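Local atomic coordinates of guanosine-3',5'-bis(diphosphate) 3'-pyrophosphohydrolase MESH1 (Drosophila melanogaster, PDB entry 3NQW), a protein that hydrolyses guanosine 3',5'-bis(diphosphate) (ppGpp) to GDP and diphosphate with manganese as cofactor and takes part in the starvation response. Residues Tyr15-His20 with Val64-Ala70; Ala58-Asp63 with Ile119-Asp123; Phe148-Lys152 with Phe173-Leu179. Residues are numbered along the deposited sequence.

Interaction 1: Tyr15-His20 with Val64-Ala70; sequences YAAFKH and VVEDTDA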
ATOM      1  N   TYR A  15      -7.031   4.743  -1.207  1.00 52.28           N
ATOM      2  CA  TYR A  15      -7.623   5.059  -2.491  1.00 52.04           C
ATOM      3  C   TYR A  15      -6.755   4.554  -3.649  1.00 49.05           C
ATOM      4  O   TYR A  15      -7.252   3.928  -4.583  1.00 46.02           O
ATOM      5  CB  TYR A  15      -7.843   6.562  -2.579  1.00 55.03           C
ATOM      6  CG  TYR A  15      -8.515   6.988  -3.848  1.00 59.55           C
ATOM      7  CD1 TYR A  15      -7.869   7.835  -4.742  1.00 60.52           C
ATOM      8  CD2 TYR A  15      -9.804   6.558  -4.153  1.00 60.97           C
ATOM      9  CE1 TYR A  15      -8.486   8.249  -5.905  1.00 62.56           C
ATOM     10  CE2 TYR A  15     -10.429   6.970  -5.316  1.00 63.29           C
ATOM     11  CZ  TYR A  15      -9.763   7.816  -6.188  1.00 63.58           C
ATOM     12  OH  TYR A  15     -10.374   8.228  -7.348  1.00 66.65           O
ATOM     13  N   ALA A  16      -5.457   4.821  -3.582  1.00 47.58           N
ATOM     14  CA  ALA A  16      -4.560   4.343  -4.616  1.00 48.37           C
ATOM     15  C   ALA A  16      -4.745   2.818  -4.734  1.00 49.33           C
ATOM     16  O   ALA A  16      -4.992   2.293  -5.816  1.00 48.98           O
ATOM     17  CB  ALA A  16      -3.115   4.681  -4.253  1.00 48.72           C
ATOM     18  N   ALA A  17      -4.649   2.127  -3.599  1.00 50.57           N
ATOM     19  CA  ALA A  17      -4.794   0.672  -3.499  1.00 51.27           C
ATOM     20  C   ALA A  17      -6.108   0.104  -4.042  1.00 52.78           C
ATOM     21  O   ALA A  17      -6.164  -1.041  -4.505  1.00 52.44           O
ATOM     22  CB  ALA A  17      -4.638   0.256  -2.039  1.00 52.00           C
ATOM     23  N   PHE A  18      -7.165   0.906  -3.958  1.00 54.47           N
ATOM     24  CA  PHE A  18      -8.488   0.509  -4.410  1.00 55.04           C
ATOM     25  C   PHE A  18      -8.674   0.633  -5.915  1.00 54.81           C
ATOM     26  O   PHE A  18      -9.081  -0.315  -6.583  1.00 55.35           O
ATOM     27  CB  PHE A  18      -9.545   1.362  -3.723  1.00 56.91           C
ATOM     28  CG  PHE A  18     -10.926   1.023  -4.141  1.00 59.13           C
ATOM     29  CD1 PHE A  18     -11.430  -0.246  -3.898  1.00 59.84           C
ATOM     30  CD2 PHE A  18     -11.712   1.944  -4.826  1.00 60.18           C
ATOM     31  CE1 PHE A  18     -12.700  -0.606  -4.334  1.00 60.64           C
ATOM     32  CE2 PHE A  18     -12.995   1.597  -5.272  1.00 60.99           C
ATOM     33  CZ  PHE A  18     -13.486   0.319  -5.024  1.00 61.51           C
ATOM     34  N   LYS A  19      -8.384   1.822  -6.428  1.00 53.87           N
ATOM     35  CA  LYS A  19      -8.515   2.123  -7.847  1.00 54.99           C
ATOM     36  C   LYS A  19      -7.623   1.201  -8.693  1.00 57.01           C
ATOM     37  O   LYS A  19      -8.004   0.775  -9.786  1.00 57.36           O
ATOM     38  CB  LYS A  19      -8.145   3.594  -8.095  1.00 53.27           C
ATOM     39  CG  LYS A  19      -8.939   4.628  -7.282  1.00 49.77           C
ATOM     40  CD  LYS A  19     -10.205   5.114  -7.985  1.00 48.53           C
ATOM     41  CE  LYS A  19     -11.336   4.108  -7.950  1.00 50.29           C
ATOM     42  NZ  LYS A  19     -12.581   4.642  -8.583  1.00 49.64           N
ATOM     43  N   HIS A  20      -6.434   0.892  -8.182  1.00 57.29           N
ATOM     44  CA  HIS A  20      -5.506   0.019  -8.892  1.00 57.69           C
ATOM     45  C   HIS A  20      -5.798  -1.477  -8.660  1.00 57.63           C
ATOM     46  O   HIS A  20      -5.329  -2.312  -9.419  1.00 56.93           O
ATOM     47  CB  HIS A  20      -4.059   0.311  -8.459  1.00 58.38           C
ATOM     48  CG  HIS A  20      -3.496   1.594  -8.988  1.00 59.47           C
ATOM     49  ND1 HIS A  20      -3.199   1.786 -10.323  1.00 60.39           N
ATOM     50  CD2 HIS A  20      -3.123   2.735  -8.359  1.00 59.83           C
ATOM     51  CE1 HIS A  20      -2.666   2.979 -10.489  1.00 60.72           C
ATOM     52  NE2 HIS A  20      -2.607   3.580  -9.310  1.00 59.48           N
ATOM     53  N   VAL A  64      -3.028   6.803 -10.891  1.00 57.79           N
ATOM     54  CA  VAL A  64      -4.483   6.619 -10.878  1.00 57.99           C
ATOM     55  C   VAL A  64      -5.207   7.417 -11.942  1.00 58.65           C
ATOM     56  O   VAL A  64      -5.913   6.856 -12.779  1.00 58.91           O
ATOM     57  CB  VAL A  64      -5.144   7.006  -9.537  1.00 55.94           C
ATOM     58  CG1 VAL A  64      -4.799   5.993  -8.477  1.00 56.80           C
ATOM     59  CG2 VAL A  64      -4.725   8.400  -9.125  1.00 56.01           C
ATOM     60  N   VAL A  65      -5.039   8.732 -11.921  1.00 59.06           N
ATOM     61  CA  VAL A  65      -5.741   9.556 -12.883  1.00 61.14           C
ATOM     62  C   VAL A  65      -5.484   9.130 -14.327  1.00 63.29           C
ATOM     63  O   VAL A  65      -6.306   9.388 -15.208  1.00 63.57           O
ATOM     64  CB  VAL A  65      -5.380  11.044 -12.720  1.00 59.80           C
ATOM     65  CG1 VAL A  65      -6.233  11.877 -13.652  1.00 56.73           C
ATOM     66  CG2 VAL A  65      -5.589  11.480 -11.278  1.00 58.37           C
ATOM     67  N   GLU A  66      -4.359   8.455 -14.558  1.00 64.81           N
ATOM     68  CA  GLU A  66      -3.985   8.011 -15.898  1.00 65.71           C
ATOM     69  C   GLU A  66      -4.306   6.552 -16.223  1.00 65.21           C
ATOM     70  O   GLU A  66      -4.652   6.242 -17.358  1.00 64.99           O
ATOM     71  CB  GLU A  66      -2.483   8.250 -16.143  1.00 67.81           C
ATOM     72  CG  GLU A  66      -2.135   8.508 -17.618  1.00 70.84           C
ATOM     73  CD  GLU A  66      -0.723   8.097 -18.030  1.00 72.12           C
ATOM     74  OE1 GLU A  66      -0.526   7.879 -19.250  1.00 71.58           O
ATOM     75  OE2 GLU A  66       0.180   8.004 -17.161  1.00 72.07           O
ATOM     76  N   ASP A  67      -4.187   5.652 -15.253  1.00 66.85           N
ATOM     77  CA  ASP A  67      -4.459   4.244 -15.528  1.00 67.48           C
ATOM     78  C   ASP A  67      -5.834   3.777 -15.068  1.00 66.64           C
ATOM     79  O   ASP A  67      -6.507   3.038 -15.778  1.00 66.56           O
ATOM     80  CB  ASP A  67      -3.394   3.354 -14.883  1.00 70.07           C
ATOM     81  CG  ASP A  67      -1.983   3.724 -15.303  1.00 73.17           C
ATOM     82  OD1 ASP A  67      -1.731   3.866 -16.525  1.00 74.07           O
ATOM     83  OD2 ASP A  67      -1.119   3.860 -14.404  1.00 75.77           O
ATOM     84  N   THR A  68      -6.232   4.192 -13.870  1.00 66.17           N
ATOM     85  CA  THR A  68      -7.526   3.816 -13.304  1.00 66.10           C
ATOM     86  C   THR A  68      -8.662   4.700 -13.837  1.00 67.04           C
ATOM     87  O   THR A  68      -8.463   5.517 -14.742  1.00 66.25           O
ATOM     88  CB  THR A  68      -7.512   3.930 -11.769  1.00 65.35           C
ATOM     89  OG1 THR A  68      -7.331   5.301 -11.392  1.00 65.67           O
ATOM     90  CG2 THR A  68      -6.387   3.098 -11.184  1.00 65.38           C
ATOM     91  N   ASP A  69      -9.860   4.524 -13.280  1.00 67.70           N
ATOM     92  CA  ASP A  69     -11.006   5.319 -13.691  1.00 67.38           C
ATOM     93  C   ASP A  69     -11.211   6.507 -12.752  1.00 66.88           C
ATOM     94  O   ASP A  69     -12.326   6.965 -12.550  1.00 67.99           O
ATOM     95  CB  ASP A  69     -12.281   4.456 -13.766  1.00 70.08           C
ATOM     96  CG  ASP A  69     -12.815   4.040 -12.398  1.00 73.53           C
ATOM     97  OD1 ASP A  69     -12.178   3.193 -11.728  1.00 77.39           O
ATOM     98  OD2 ASP A  69     -13.888   4.554 -11.996  1.00 73.67           O
ATOM     99  N   ALA A  70     -10.122   7.002 -12.180  1.00 66.50           N
ATOM    100  CA  ALA A  70     -10.184   8.149 -11.291  1.00 66.54           C
ATOM    101  C   ALA A  70      -9.959   9.434 -12.111  1.00 67.94           C
ATOM    102  O   ALA A  70      -9.470   9.378 -13.250  1.00 69.08           O
ATOM    103  CB  ALA A  70      -9.125   8.015 -10.210  1.00 64.53           C
TER
HETATM  104  O   HOH W   1      -1.503   5.963  -8.679  1.00 31.20           O
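The end of helix 7-19 meets the short helix 64-67 and the turn that follows it, and side-chain conformations shape the fit. Lys19 points its CB toward Val64-Ala70 and then bends through m, m and p torsions, so that its aliphatic part lies along the turn: CD is 3.8 Å from Ala70 CB, and NZ makes a long salt bridge to Asp69 OD1 (3.5 Å), weak as a hydrogen bond. Tyr15, in t, brings its OH to 3.1 Å from Ala70 CB, a tight approach. Thr68, where the short helix ends, adopts p. Its OG1 turns back to donate a 2.5 Å hydrogen bond to Val64 O, which leaves CG2 to face the other segment. That methyl sits over one face of the His20 imidazole in a CH-pi contact, 3.8 Å from the ring centroid, and 3.2 Å from Lys19 O. Val64, in m, turns CG1 to meet both Lys19 CB (4.1 Å) and His20 NE2 (3.4 Å). The same NE2 hydrogen-bonds water 1 at 2.7 Å, and this water weakly accepts from Val64 N at 2.8 Å, linking the imidazole to the start of the short helix; ND1 is held by Gln23. At the ring's edge, Asp67 OD2 is 4.3 Å from His20 CE1. Asp67 and Glu66 are the inferred nucleophiles of this HD-family hydrolase, so the contact borders the catalytic region. Around it, helix 34-45 packs on Ala17 and His20 through Val34, while helix 72-79 touches Tyr15 through Asp74 and Phe79.

Interaction 2: Ala58-Asp63 with Ile119-Asp123; sequences AALLHD and IKLAD. With MN (manganese (II) ion), chain C.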
ATOM      1  N   ALA A  58       0.781  12.495  -3.586  1.00 47.50           N
ATOM      2  CA  ALA A  58       0.767  12.696  -5.025  1.00 46.86           C
ATOM      3  C   ALA A  58       1.420  11.493  -5.723  1.00 47.78           C
ATOM      4  O   ALA A  58       0.938  11.025  -6.757  1.00 47.54           O
ATOM      5  CB  ALA A  58       1.500  14.001  -5.384  1.00 44.29           C
ATOM      6  N   ALA A  59       2.514  10.990  -5.147  1.00 49.58           N
ATOM      7  CA  ALA A  59       3.244   9.837  -5.698  1.00 49.20           C
ATOM      8  C   ALA A  59       2.399   8.567  -5.622  1.00 48.44           C
ATOM      9  O   ALA A  59       2.397   7.761  -6.549  1.00 49.79           O
ATOM     10  CB  ALA A  59       4.553   9.631  -4.946  1.00 48.10           C
ATOM     11  N   LEU A  60       1.688   8.383  -4.517  1.00 46.80           N
ATOM     12  CA  LEU A  60       0.834   7.212  -4.383  1.00 48.16           C
ATOM     13  C   LEU A  60      -0.245   7.232  -5.481  1.00 49.13           C
ATOM     14  O   LEU A  60      -0.725   6.184  -5.934  1.00 48.47           O
ATOM     15  CB  LEU A  60       0.175   7.185  -2.994  1.00 45.38           C
ATOM     16  CG  LEU A  60       1.051   6.674  -1.841  1.00 43.79           C
ATOM     17  CD1 LEU A  60       0.326   6.771  -0.518  1.00 44.45           C
ATOM     18  CD2 LEU A  60       1.446   5.240  -2.115  1.00 43.24           C
ATOM     19  N   LEU A  61      -0.572   8.446  -5.926  1.00 50.91           N
ATOM     20  CA  LEU A  61      -1.602   8.704  -6.931  1.00 51.26           C
ATOM     21  C   LEU A  61      -1.097   9.135  -8.306  1.00 53.51           C
ATOM     22  O   LEU A  61      -1.882   9.566  -9.153  1.00 53.98           O
ATOM     23  CB  LEU A  61      -2.538   9.789  -6.411  1.00 50.44           C
ATOM     24  CG  LEU A  61      -3.236   9.557  -5.074  1.00 49.92           C
ATOM     25  CD1 LEU A  61      -4.141  10.724  -4.807  1.00 48.05           C
ATOM     26  CD2 LEU A  61      -4.034   8.254  -5.092  1.00 51.57           C
ATOM     27  N   HIS A  62       0.205   9.019  -8.525  1.00 55.51           N
ATOM     28  CA  HIS A  62       0.813   9.403  -9.786  1.00 56.72           C
ATOM     29  C   HIS A  62       0.386   8.566 -10.997  1.00 58.57           C
ATOM     30  O   HIS A  62       0.752   8.899 -12.119  1.00 61.36           O
ATOM     31  CB  HIS A  62       2.328   9.349  -9.658  1.00 55.85           C
ATOM     32  CG  HIS A  62       2.898   7.981  -9.819  1.00 55.27           C
ATOM     33  ND1 HIS A  62       3.805   7.669 -10.812  1.00 54.98           N
ATOM     34  CD2 HIS A  62       2.724   6.849  -9.103  1.00 56.82           C
ATOM     35  CE1 HIS A  62       4.165   6.409 -10.695  1.00 55.59           C
ATOM     36  NE2 HIS A  62       3.522   5.884  -9.662  1.00 58.41           N
ATOM     37  N   ASP A  63      -0.358   7.481 -10.797  1.00 59.56           N
ATOM     38  CA  ASP A  63      -0.799   6.672 -11.936  1.00 58.63           C
ATOM     39  C   ASP A  63      -2.316   6.461 -11.969  1.00 57.74           C
ATOM     40  O   ASP A  63      -2.836   6.006 -12.976  1.00 56.07           O
ATOM     41  CB  ASP A  63      -0.066   5.310 -11.980  1.00 59.71           C
ATOM     42  CG  ASP A  63       1.315   5.386 -12.684  1.00 62.42           C
ATOM     43  OD1 ASP A  63       1.513   6.229 -13.591  1.00 64.24           O
ATOM     44  OD2 ASP A  63       2.208   4.576 -12.348  1.00 62.83           O
ATOM     45  N   ILE A 119       8.723  13.266  -8.257  1.00 50.23           N
ATOM     46  CA  ILE A 119       7.889  12.108  -8.563  1.00 50.91           C
ATOM     47  C   ILE A 119       8.331  11.507  -9.896  1.00 51.99           C
ATOM     48  O   ILE A 119       8.565  10.308 -10.000  1.00 53.11           O
ATOM     49  CB  ILE A 119       6.367  12.460  -8.691  1.00 49.44           C
ATOM     50  CG1 ILE A 119       5.781  12.890  -7.342  1.00 49.98           C
ATOM     51  CG2 ILE A 119       5.605  11.244  -9.222  1.00 44.94           C
ATOM     52  CD1 ILE A 119       5.487  14.386  -7.214  1.00 50.85           C
ATOM     53  N   LYS A 120       8.457  12.342 -10.916  1.00 51.57           N
ATOM     54  CA  LYS A 120       8.847  11.850 -12.215  1.00 51.23           C
ATOM     55  C   LYS A 120      10.137  11.063 -12.190  1.00 50.12           C
ATOM     56  O   LYS A 120      10.251  10.050 -12.874  1.00 51.09           O
ATOM     57  CB  LYS A 120       8.952  13.011 -13.186  1.00 52.02           C
ATOM     58  CG  LYS A 120       7.629  13.665 -13.485  1.00 51.70           C
ATOM     59  CD  LYS A 120       7.829  14.635 -14.618  1.00 51.13           C
ATOM     60  CE  LYS A 120       6.548  15.229 -15.109  1.00 48.35           C
ATOM     61  NZ  LYS A 120       6.889  15.792 -16.418  1.00 50.42           N
ATOM     62  N   LEU A 121      11.104  11.539 -11.411  1.00 50.19           N
ATOM     63  CA  LEU A 121      12.405  10.867 -11.264  1.00 51.45           C
ATOM     64  C   LEU A 121      12.232   9.501 -10.584  1.00 51.47           C
ATOM     65  O   LEU A 121      12.637   8.477 -11.129  1.00 51.35           O
ATOM     66  CB  LEU A 121      13.370  11.732 -10.433  1.00 50.85           C
ATOM     67  CG  LEU A 121      13.943  13.001 -11.074  1.00 51.47           C
ATOM     68  CD1 LEU A 121      14.803  13.748 -10.066  1.00 51.09           C
ATOM     69  CD2 LEU A 121      14.760  12.629 -12.292  1.00 49.32           C
ATOM     70  N   ALA A 122      11.632   9.498  -9.396  1.00 50.96           N
ATOM     71  CA  ALA A 122      11.394   8.268  -8.658  1.00 51.99           C
ATOM     72  C   ALA A 122      10.593   7.269  -9.498  1.00 52.55           C
ATOM     73  O   ALA A 122      10.917   6.081  -9.522  1.00 55.40           O
ATOM     74  CB  ALA A 122      10.670   8.570  -7.363  1.00 51.79           C
ATOM     75  N   ASP A 123       9.560   7.755 -10.185  1.00 52.93           N
ATOM     76  CA  ASP A 123       8.695   6.945 -11.061  1.00 52.52           C
ATOM     77  C   ASP A 123       9.581   6.193 -12.040  1.00 52.66           C
ATOM     78  O   ASP A 123       9.408   4.998 -12.285  1.00 49.72           O
ATOM     79  CB  ASP A 123       7.755   7.883 -11.828  1.00 52.35           C
ATOM     80  CG  ASP A 123       6.631   7.159 -12.566  1.00 51.27           C
ATOM     81  OD1 ASP A 123       6.494   5.921 -12.491  1.00 51.24           O
ATOM     82  OD2 ASP A 123       5.860   7.863 -13.235  1.00 52.03           O
TER
HETATM   83 MN    MN C 300       4.407   4.887 -12.611  1.00 51.61          MN
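A manganese ion joins these two segments, taking one carboxylate oxygen from each: Asp63 OD2 binds it at 2.2 Å and Asp123 OD1 at 2.3 Å. This is the core of the HD-domain metal site, whose H...HD...D motif is formed by His36, His62, Asp63 and Asp123; His36 also coordinates the ion. His62 belongs to the same metal-binding set, yet its NE2 lies 3.2 Å from MN, too far to count as a bond in this model. The site is assembled where helix 53-60 gives way to a loop carrying the His-Asp pair, opposite one turn of helix 114-133. Away from the metal, the contact is apolar. Ile119 points toward the other segment and packs CG1 against Ala59 CB (4.2 Å), CD1 against Ala58 CB (4.4 Å) and CG2 against His62 CB (3.8 Å). Asp63 OD2 is also hydrogen-bonded to Tyr33. Asp123 OD1, besides binding the metal, reaches the edge of the His62 imidazole, 3.0 Å from CE1.

Interaction 3: Phe148-Lys152 with Phe173-Leu179; sequences FVWAK and FRQRGLL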
ATOM      1  N   PHE A 148      15.184   2.118 -21.861  1.00 68.32           N
ATOM      2  CA  PHE A 148      16.327   2.689 -21.150  1.00 67.76           C
ATOM      3  C   PHE A 148      16.799   3.988 -21.796  1.00 67.09           C
ATOM      4  O   PHE A 148      17.143   4.951 -21.095  1.00 67.34           O
ATOM      5  CB  PHE A 148      17.509   1.706 -21.117  1.00 68.18           C
ATOM      6  CG  PHE A 148      17.328   0.563 -20.157  1.00 67.65           C
ATOM      7  CD1 PHE A 148      16.971  -0.700 -20.614  1.00 67.58           C
ATOM      8  CD2 PHE A 148      17.484   0.763 -18.788  1.00 66.14           C
ATOM      9  CE1 PHE A 148      16.768  -1.745 -19.722  1.00 67.01           C
ATOM     10  CE2 PHE A 148      17.283  -0.274 -17.891  1.00 65.41           C
ATOM     11  CZ  PHE A 148      16.925  -1.529 -18.360  1.00 66.29           C
ATOM     12  N   VAL A 149      16.838   3.989 -23.129  1.00 65.36           N
ATOM     13  CA  VAL A 149      17.267   5.148 -23.902  1.00 64.03           C
ATOM     14  C   VAL A 149      16.337   6.312 -23.625  1.00 62.54           C
ATOM     15  O   VAL A 149      16.779   7.398 -23.247  1.00 61.50           O
ATOM     16  CB  VAL A 149      17.243   4.864 -25.432  1.00 65.11           C
ATOM     17  CG1 VAL A 149      17.640   6.125 -26.198  1.00 64.78           C
ATOM     18  CG2 VAL A 149      18.196   3.731 -25.777  1.00 62.86           C
ATOM     19  N   TRP A 150      15.044   6.068 -23.838  1.00 61.35           N
ATOM     20  CA  TRP A 150      14.001   7.073 -23.621  1.00 58.92           C
ATOM     21  C   TRP A 150      14.049   7.549 -22.168  1.00 57.22           C
ATOM     22  O   TRP A 150      14.022   8.750 -21.899  1.00 56.96           O
ATOM     23  CB  TRP A 150      12.620   6.481 -23.952  1.00 58.57           C
ATOM     24  CG  TRP A 150      11.456   7.267 -23.392  1.00 59.51           C
ATOM     25  CD1 TRP A 150      11.062   8.532 -23.744  1.00 59.12           C
ATOM     26  CD2 TRP A 150      10.570   6.849 -22.351  1.00 59.71           C
ATOM     27  NE1 TRP A 150       9.995   8.925 -22.983  1.00 58.93           N
ATOM     28  CE2 TRP A 150       9.670   7.912 -22.118  1.00 60.08           C
ATOM     29  CE3 TRP A 150      10.450   5.682 -21.583  1.00 60.30           C
ATOM     30  CZ2 TRP A 150       8.657   7.840 -21.152  1.00 60.74           C
ATOM     31  CZ3 TRP A 150       9.447   5.613 -20.626  1.00 60.63           C
ATOM     32  CH2 TRP A 150       8.565   6.687 -20.418  1.00 60.55           C
ATOM     33  N   ALA A 151      14.130   6.598 -21.242  1.00 54.53           N
ATOM     34  CA  ALA A 151      14.212   6.918 -19.827  1.00 54.34           C
ATOM     35  C   ALA A 151      15.310   7.953 -19.604  1.00 55.07           C
ATOM     36  O   ALA A 151      15.122   8.958 -18.913  1.00 53.14           O
ATOM     37  CB  ALA A 151      14.522   5.663 -19.022  1.00 52.97           C
ATOM     38  N   LYS A 152      16.469   7.699 -20.201  1.00 56.87           N
ATOM     39  CA  LYS A 152      17.596   8.608 -20.053  1.00 58.05           C
ATOM     40  C   LYS A 152      17.298   9.989 -20.632  1.00 57.62           C
ATOM     41  O   LYS A 152      17.611  11.002 -20.007  1.00 56.89           O
ATOM     42  CB  LYS A 152      18.854   8.035 -20.711  1.00 57.96           C
ATOM     43  CG  LYS A 152      20.119   8.675 -20.144  1.00 58.38           C
ATOM     44  CD  LYS A 152      21.396   8.215 -20.811  1.00 58.17           C
ATOM     45  CE  LYS A 152      22.601   8.783 -20.071  1.00 56.45           C
ATOM     46  NZ  LYS A 152      22.501  10.262 -19.885  1.00 54.54           N
ATOM     47  N   PHE A 173      22.078   3.670 -15.469  1.00 74.75           N
ATOM     48  CA  PHE A 173      22.459   4.051 -16.819  1.00 74.79           C
ATOM     49  C   PHE A 173      23.901   3.682 -17.167  1.00 76.02           C
ATOM     50  O   PHE A 173      24.178   3.300 -18.305  1.00 76.57           O
ATOM     51  CB  PHE A 173      22.259   5.559 -17.035  1.00 74.68           C
ATOM     52  CG  PHE A 173      20.813   6.011 -17.008  1.00 72.78           C
ATOM     53  CD1 PHE A 173      19.823   5.305 -17.687  1.00 71.72           C
ATOM     54  CD2 PHE A 173      20.460   7.185 -16.352  1.00 71.40           C
ATOM     55  CE1 PHE A 173      18.506   5.764 -17.715  1.00 71.02           C
ATOM     56  CE2 PHE A 173      19.152   7.648 -16.376  1.00 71.17           C
ATOM     57  CZ  PHE A 173      18.176   6.936 -17.060  1.00 70.89           C
ATOM     58  N   ARG A 174      24.827   3.800 -16.215  1.00 76.97           N
ATOM     59  CA  ARG A 174      26.221   3.454 -16.509  1.00 76.53           C
ATOM     60  C   ARG A 174      26.465   1.949 -16.475  1.00 76.51           C
ATOM     61  O   ARG A 174      27.354   1.461 -17.169  1.00 76.68           O
ATOM     62  CB  ARG A 174      27.186   4.176 -15.559  1.00 75.96           C
ATOM     63  CG  ARG A 174      26.981   3.883 -14.096  1.00 78.42           C
ATOM     64  CD  ARG A 174      27.924   4.730 -13.247  1.00 80.70           C
ATOM     65  NE  ARG A 174      27.962   6.135 -13.693  1.00 80.91           N
ATOM     66  CZ  ARG A 174      27.859   7.188 -12.883  1.00 80.15           C
ATOM     67  NH1 ARG A 174      27.705   6.999 -11.581  1.00 80.47           N
ATOM     68  NH2 ARG A 174      27.920   8.423 -13.366  1.00 76.94           N
ATOM     69  N   GLN A 175      25.681   1.226 -15.671  1.00 78.27           N
ATOM     70  CA  GLN A 175      25.791  -0.235 -15.574  1.00 78.65           C
ATOM     71  C   GLN A 175      25.380  -0.832 -16.908  1.00 78.67           C
ATOM     72  O   GLN A 175      25.937  -1.833 -17.356  1.00 78.72           O
ATOM     73  CB  GLN A 175      24.847  -0.803 -14.509  1.00 79.55           C
ATOM     74  CG  GLN A 175      25.336  -0.755 -13.067  1.00 80.75           C
ATOM     75  CD  GLN A 175      24.454  -1.606 -12.143  1.00 81.14           C
ATOM     76  OE1 GLN A 175      23.280  -1.283 -11.907  1.00 79.64           O
ATOM     77  NE2 GLN A 175      25.018  -2.704 -11.626  1.00 79.45           N
ATOM     78  N   ARG A 176      24.378  -0.216 -17.525  1.00 78.62           N
ATOM     79  CA  ARG A 176      23.885  -0.671 -18.813  1.00 79.18           C
ATOM     80  C   ARG A 176      24.880  -0.278 -19.898  1.00 78.85           C
ATOM     81  O   ARG A 176      25.305  -1.113 -20.686  1.00 78.80           O
ATOM     82  CB  ARG A 176      22.514  -0.055 -19.103  1.00 80.68           C
ATOM     83  CG  ARG A 176      21.378  -0.664 -18.292  1.00 82.04           C
ATOM     84  CD  ARG A 176      20.907  -1.984 -18.888  1.00 83.85           C
ATOM     85  NE  ARG A 176      20.422  -2.903 -17.859  1.00 85.76           N
ATOM     86  CZ  ARG A 176      19.800  -4.046 -18.117  1.00 86.63           C
ATOM     87  NH1 ARG A 176      19.581  -4.411 -19.377  1.00 87.36           N
ATOM     88  NH2 ARG A 176      19.409  -4.823 -17.116  1.00 86.40           N
ATOM     89  N   GLY A 177      25.257   0.992 -19.937  1.00 78.07           N
ATOM     90  CA  GLY A 177      26.201   1.419 -20.946  1.00 79.89           C
ATOM     91  C   GLY A 177      25.719   2.614 -21.733  1.00 81.02           C
ATOM     92  O   GLY A 177      26.012   2.756 -22.920  1.00 82.19           O
ATOM     93  N   LEU A 178      24.971   3.480 -21.060  1.00 80.86           N
ATOM     94  CA  LEU A 178      24.436   4.694 -21.676  1.00 79.12           C
ATOM     95  C   LEU A 178      25.103   5.926 -21.079  1.00 77.92           C
ATOM     96  O   LEU A 178      24.948   7.036 -21.588  1.00 77.11           O
ATOM     97  CB  LEU A 178      22.918   4.787 -21.454  1.00 79.05           C
ATOM     98  CG  LEU A 178      21.948   4.192 -22.478  1.00 78.38           C
ATOM     99  CD1 LEU A 178      22.313   2.751 -22.802  1.00 78.83           C
ATOM    100  CD2 LEU A 178      20.543   4.285 -21.922  1.00 77.44           C
ATOM    101  N   LEU A 179      25.840   5.734 -19.993  1.00 76.75           N
ATOM    102  CA  LEU A 179      26.502   6.855 -19.341  1.00 75.75           C
ATOM    103  C   LEU A 179      28.010   6.675 -19.395  1.00 76.06           C
ATOM    104  O   LEU A 179      28.501   5.550 -19.476  1.00 77.43           O
ATOM    105  CB  LEU A 179      26.046   6.948 -17.892  1.00 75.28           C
ATOM    106  CG  LEU A 179      26.165   8.288 -17.184  1.00 74.69           C
ATOM    107  CD1 LEU A 179      25.298   9.332 -17.869  1.00 74.25           C
ATOM    108  CD2 LEU A 179      25.719   8.105 -15.745  1.00 75.67           C
TER
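Apolar and ring contacts hold helix 141-158 against the C-terminal end of the chain. The CH-pi contacts come first. Lys152, extended through three t torsions, lays its chain over one face of the Phe173 ring, with CG 3.9 Å from the centroid and almost on the ring normal. In the second CH-pi pair, Arg176 CD sits over the Phe148 ring at 4.1 Å from its centroid, and Phe148 CZ lies 3.8 Å from Arg176 NE, over a face of the guanidinium. The two aromatic rings thus each receive the aliphatic part of a basic side chain from the opposite segment. Electrostatics add little: Lys152 NZ is 5.6 Å from the Phe173 centroid, at most a weak cation-pi attraction, and the amine instead forms a salt bridge with Asp156 on its own helix. Van der Waals packing fills the remainder. Leu178 CD2 lies 4.1 Å from Phe148 CB, Phe173 CE1 lies 4.2 Å from Ala151 CB, and Lys152 CE is 3.5 Å from Leu179 CD1.

Backbone hydrogen bonds shape the chain end. Gly177 leaves the helix with a phi of 128°, and Leu178 N donates to Phe173 O at 2.9 Å, the 6→1 bond of a Schellman-like ending; Gly177 N donates to the same oxygen (3.0 Å), not to Arg174 O as in the classic motif. The turn brings Leu178 back toward Phe148-Lys152. The contact joins the last two helices, 141-158 and 163-176. Helix 114-133 covers it through Leu131 on Phe148 and Leu128 on Phe173, while Trp150, pointing away, packs on helix 98-107.

Interactions 1 and 2 form one continuous region, their centres 13 Å apart: Ala58-Asp63 runs directly into Val64-Ala70, and Ala16 CB touches Leu60 O at 3.3 Å while His20 CE1 lies 3.8 Å from Asp63 CB. Interaction 2 supplies two manganese ligands; interaction 1 brings in the inferred nucleophiles, with the side chain of Asp67 about 3 Å from that of Asp63 and about 6 Å from the metal. Interaction 3 stands apart, its centre 21 Å from that of interaction 2 and 30 Å from that of interaction 1, on the opposite side of the chain's centre from interaction 1. Even its Ala151 side chain remains about 12 Å from the manganese.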